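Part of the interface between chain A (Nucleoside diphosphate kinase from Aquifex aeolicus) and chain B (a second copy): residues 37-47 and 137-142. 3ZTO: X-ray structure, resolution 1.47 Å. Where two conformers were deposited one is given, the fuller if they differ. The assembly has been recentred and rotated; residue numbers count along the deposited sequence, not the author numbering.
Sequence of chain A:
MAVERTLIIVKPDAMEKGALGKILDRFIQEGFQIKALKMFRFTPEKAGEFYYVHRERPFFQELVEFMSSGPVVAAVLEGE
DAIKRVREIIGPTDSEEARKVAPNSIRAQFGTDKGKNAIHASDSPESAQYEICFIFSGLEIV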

# COMPACT_ATOMS: atom_id res chain seq x y z
N LEU A 37 -2.46 3.38 -10.46
CA LEU A 37 -3.89 3.10 -10.49
C LEU A 37 -4.27 2.30 -9.26
O LEU A 37 -3.63 1.32 -8.95
CB LEU A 37 -4.22 2.26 -11.75
CG LEU A 37 -5.68 1.81 -11.90
CD1 LEU A 37 -6.51 3.00 -12.35
CD2 LEU A 37 -5.79 0.67 -12.93
N LYS A 38 -5.31 2.73 -8.56
CA LYS A 38 -5.85 1.92 -7.50
C LYS A 38 -7.23 2.32 -7.05
O LYS A 38 -7.64 3.47 -7.17
CB LYS A 38 -4.91 1.88 -6.30
CG LYS A 38 -4.96 3.10 -5.45
CD LYS A 38 -3.93 3.02 -4.30
CE LYS A 38 -3.73 4.37 -3.71
NZ LYS A 38 -2.60 4.36 -2.73
N MET A 39 -7.96 1.33 -6.57
CA MET A 39 -9.23 1.51 -5.91
C MET A 39 -8.95 1.66 -4.42
O MET A 39 -8.14 0.92 -3.86
CB MET A 39 -10.12 0.30 -6.14
CG MET A 39 -11.44 0.35 -5.39
SD MET A 39 -12.52 -1.03 -5.87
CE MET A 39 -12.88 -0.57 -7.56
N PHE A 40 -9.62 2.63 -3.80
CA PHE A 40 -9.49 2.84 -2.36
C PHE A 40 -10.75 3.55 -1.90
O PHE A 40 -11.61 3.91 -2.71
CB PHE A 40 -8.22 3.67 -2.04
CG PHE A 40 -8.28 5.09 -2.54
CD1 PHE A 40 -8.06 5.39 -3.87
CD2 PHE A 40 -8.60 6.13 -1.67
CE1 PHE A 40 -8.13 6.69 -4.32
CE2 PHE A 40 -8.68 7.43 -2.13
CZ PHE A 40 -8.45 7.71 -3.45
N ARG A 41 -10.87 3.73 -0.60
CA ARG A 41 -11.97 4.47 -0.02
C ARG A 41 -11.45 5.60 0.85
O ARG A 41 -10.72 5.35 1.81
CB ARG A 41 -12.83 3.53 0.83
CG ARG A 41 -13.93 4.21 1.61
CD ARG A 41 -15.22 4.17 0.87
NE ARG A 41 -16.33 4.71 1.66
CZ ARG A 41 -17.45 4.05 1.92
NH1 ARG A 41 -17.62 2.80 1.49
NH2 ARG A 41 -18.40 4.65 2.62
N PHE A 42 -11.74 6.84 0.47
CA PHE A 42 -11.44 7.98 1.33
C PHE A 42 -12.23 7.87 2.62
O PHE A 42 -13.43 7.66 2.60
CB PHE A 42 -11.91 9.31 0.71
CG PHE A 42 -10.98 9.95 -0.29
CD1 PHE A 42 -9.71 10.36 0.05
CD2 PHE A 42 -11.44 10.21 -1.57
CE1 PHE A 42 -8.91 11.01 -0.89
CE2 PHE A 42 -10.65 10.86 -2.52
CZ PHE A 42 -9.39 11.25 -2.18
N THR A 43 -11.56 8.04 3.75
CA THR A 43 -12.26 8.41 4.97
C THR A 43 -12.68 9.86 4.81
O THR A 43 -12.14 10.58 3.99
CB THR A 43 -11.36 8.32 6.21
OG1 THR A 43 -10.33 9.31 6.07
CG2 THR A 43 -10.72 6.93 6.33
N PRO A 44 -13.66 10.31 5.59
CA PRO A 44 -14.01 11.72 5.49
C PRO A 44 -12.83 12.64 5.80
O PRO A 44 -12.67 13.69 5.18
CB PRO A 44 -15.13 11.87 6.53
CG PRO A 44 -15.74 10.51 6.61
CD PRO A 44 -14.61 9.55 6.42
N GLU A 45 -11.99 12.26 6.77
CA GLU A 45 -10.82 13.07 7.08
C GLU A 45 -9.86 13.15 5.89
O GLU A 45 -9.37 14.23 5.55
CB GLU A 45 -10.09 12.54 8.32
CG GLU A 45 -8.76 13.24 8.58
N LYS A 46 -9.60 12.02 5.25
CA LYS A 46 -8.68 12.06 4.12
C LYS A 46 -9.26 12.81 2.92
O LYS A 46 -8.52 13.46 2.19
CB LYS A 46 -8.22 10.66 3.71
CG LYS A 46 -7.25 10.00 4.70
CD LYS A 46 -5.92 10.70 4.76
CE LYS A 46 -5.06 10.12 5.87
NZ LYS A 46 -3.88 10.97 6.03
N ALA A 47 -10.57 12.70 2.69
CA ALA A 47 -11.18 13.47 1.62
C ALA A 47 -11.01 14.96 1.90
O ALA A 47 -10.71 15.74 0.99
CB ALA A 47 -12.66 13.11 1.48
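Chain B 137-142: SGLEIV

A short chain terminus can pack on a neighbouring subunit through two complementary elements, an apolar side chain that finds a hydrophobic surface and a charged one that gathers up backbone carbonyls, and this contact in Aquifex aeolicus nucleoside diphosphate kinase is a compact example. Chain A contributes the end of a strand (37-40), a loop and the first turn of a helix; chain B sets its C-terminal residues against them, with a 3-10 segment at 138-140. The backbones come nearest where Lys A46 CA and Leu B139 CA lie 6.9 Å apart.

Leu B139 is the apolar element. Its CA-to-CB bond points sideways, yet with chi1 m and chi2 t the branched end comes nearer to chain A. Leu B139 CD1 settles over one face of the Phe A40 ring, 3.8 Å from Phe A40 CD2 and 4.2 Å from the ring centroid, a CH-pi contact. Leu B139 CD2 approaches Phe A42 CD1 obliquely at 4.4 Å and Lys A46 CB at 4.1 Å. Lys A38, p at chi1 and extended beyond, brings its NZ within 4.1 Å of Leu B139 CD1, while that amine is hydrogen-bonded elsewhere in the structure.

Lys A46 is the polar counterpart. Thr A43 OG1 caps the helix by accepting from Lys A46 N at 2.9 Å. From this first turn the side chain leaves toward chain B, m at chi1 and chi2, then t at chi3 and chi4, so that Lys A46 NZ donates to Ile B141 O at 2.7 Å and Gly B138 O at 2.9 Å. One carbonyl comes from the 3-10 segment and the other from the residue just after it, and both lie within reach of one amine; Glu B140 N closes the turn on Ser B137 O at 3.0 Å. The CA-to-CB bond of Glu B140 points away from chain A, and Glu B140 OE2 accepts from Ser B137 N at 3.0 Å.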

# COMPACT_ATOMS: atom_id res chain seq x y z
N SER B 137 2.44 7.89 0.50
CA SER B 137 1.38 8.78 0.06
C SER B 137 0.76 9.48 1.28
O SER B 137 0.97 9.11 2.44
CB SER B 137 0.29 7.99 -0.66
OG SER B 137 -0.46 7.23 0.29
N GLY B 138 -0.02 10.49 1.00
CA GLY B 138 -0.81 11.15 2.03
C GLY B 138 -1.75 10.21 2.73
O GLY B 138 -2.06 10.39 3.91
N LEU B 139 -2.21 9.18 2.02
CA LEU B 139 -3.12 8.20 2.61
C LEU B 139 -2.42 7.38 3.70
O LEU B 139 -3.07 6.86 4.60
CB LEU B 139 -3.71 7.27 1.53
CG LEU B 139 -4.59 7.92 0.47
CD1 LEU B 139 -4.98 6.90 -0.61
CD2 LEU B 139 -5.84 8.51 1.09
N GLU B 140 -1.09 7.27 3.62
CA GLU B 140 -0.28 6.50 4.59
C GLU B 140 0.18 7.30 5.81
O GLU B 140 0.78 6.74 6.73
CB GLU B 140 0.95 5.92 3.89
CG GLU B 140 0.66 4.83 2.86
CD GLU B 140 1.90 4.39 2.15
OE1 GLU B 140 2.58 3.47 2.65
OE2 GLU B 140 2.20 4.94 1.07
N ILE B 141 -0.08 8.60 5.81
CA ILE B 141 0.30 9.42 6.93
C ILE B 141 -0.90 9.47 7.89
O ILE B 141 -1.99 9.88 7.54
CB ILE B 141 0.84 10.78 6.43
CG1 ILE B 141 2.00 10.53 5.46
CG2 ILE B 141 1.34 11.62 7.58
CD1 ILE B 141 2.51 11.78 4.74
N VAL B 142 -0.68 9.00 9.12
CA VAL B 142 -1.76 8.80 10.06
C VAL B 142 -1.38 9.30 11.44
O VAL B 142 -0.21 9.66 11.66
CB VAL B 142 -2.18 7.31 10.12
CG1 VAL B 142 -2.84 6.88 8.81
CG2 VAL B 142 -0.99 6.42 10.41
OXT VAL B 142 -2.21 9.35 12.37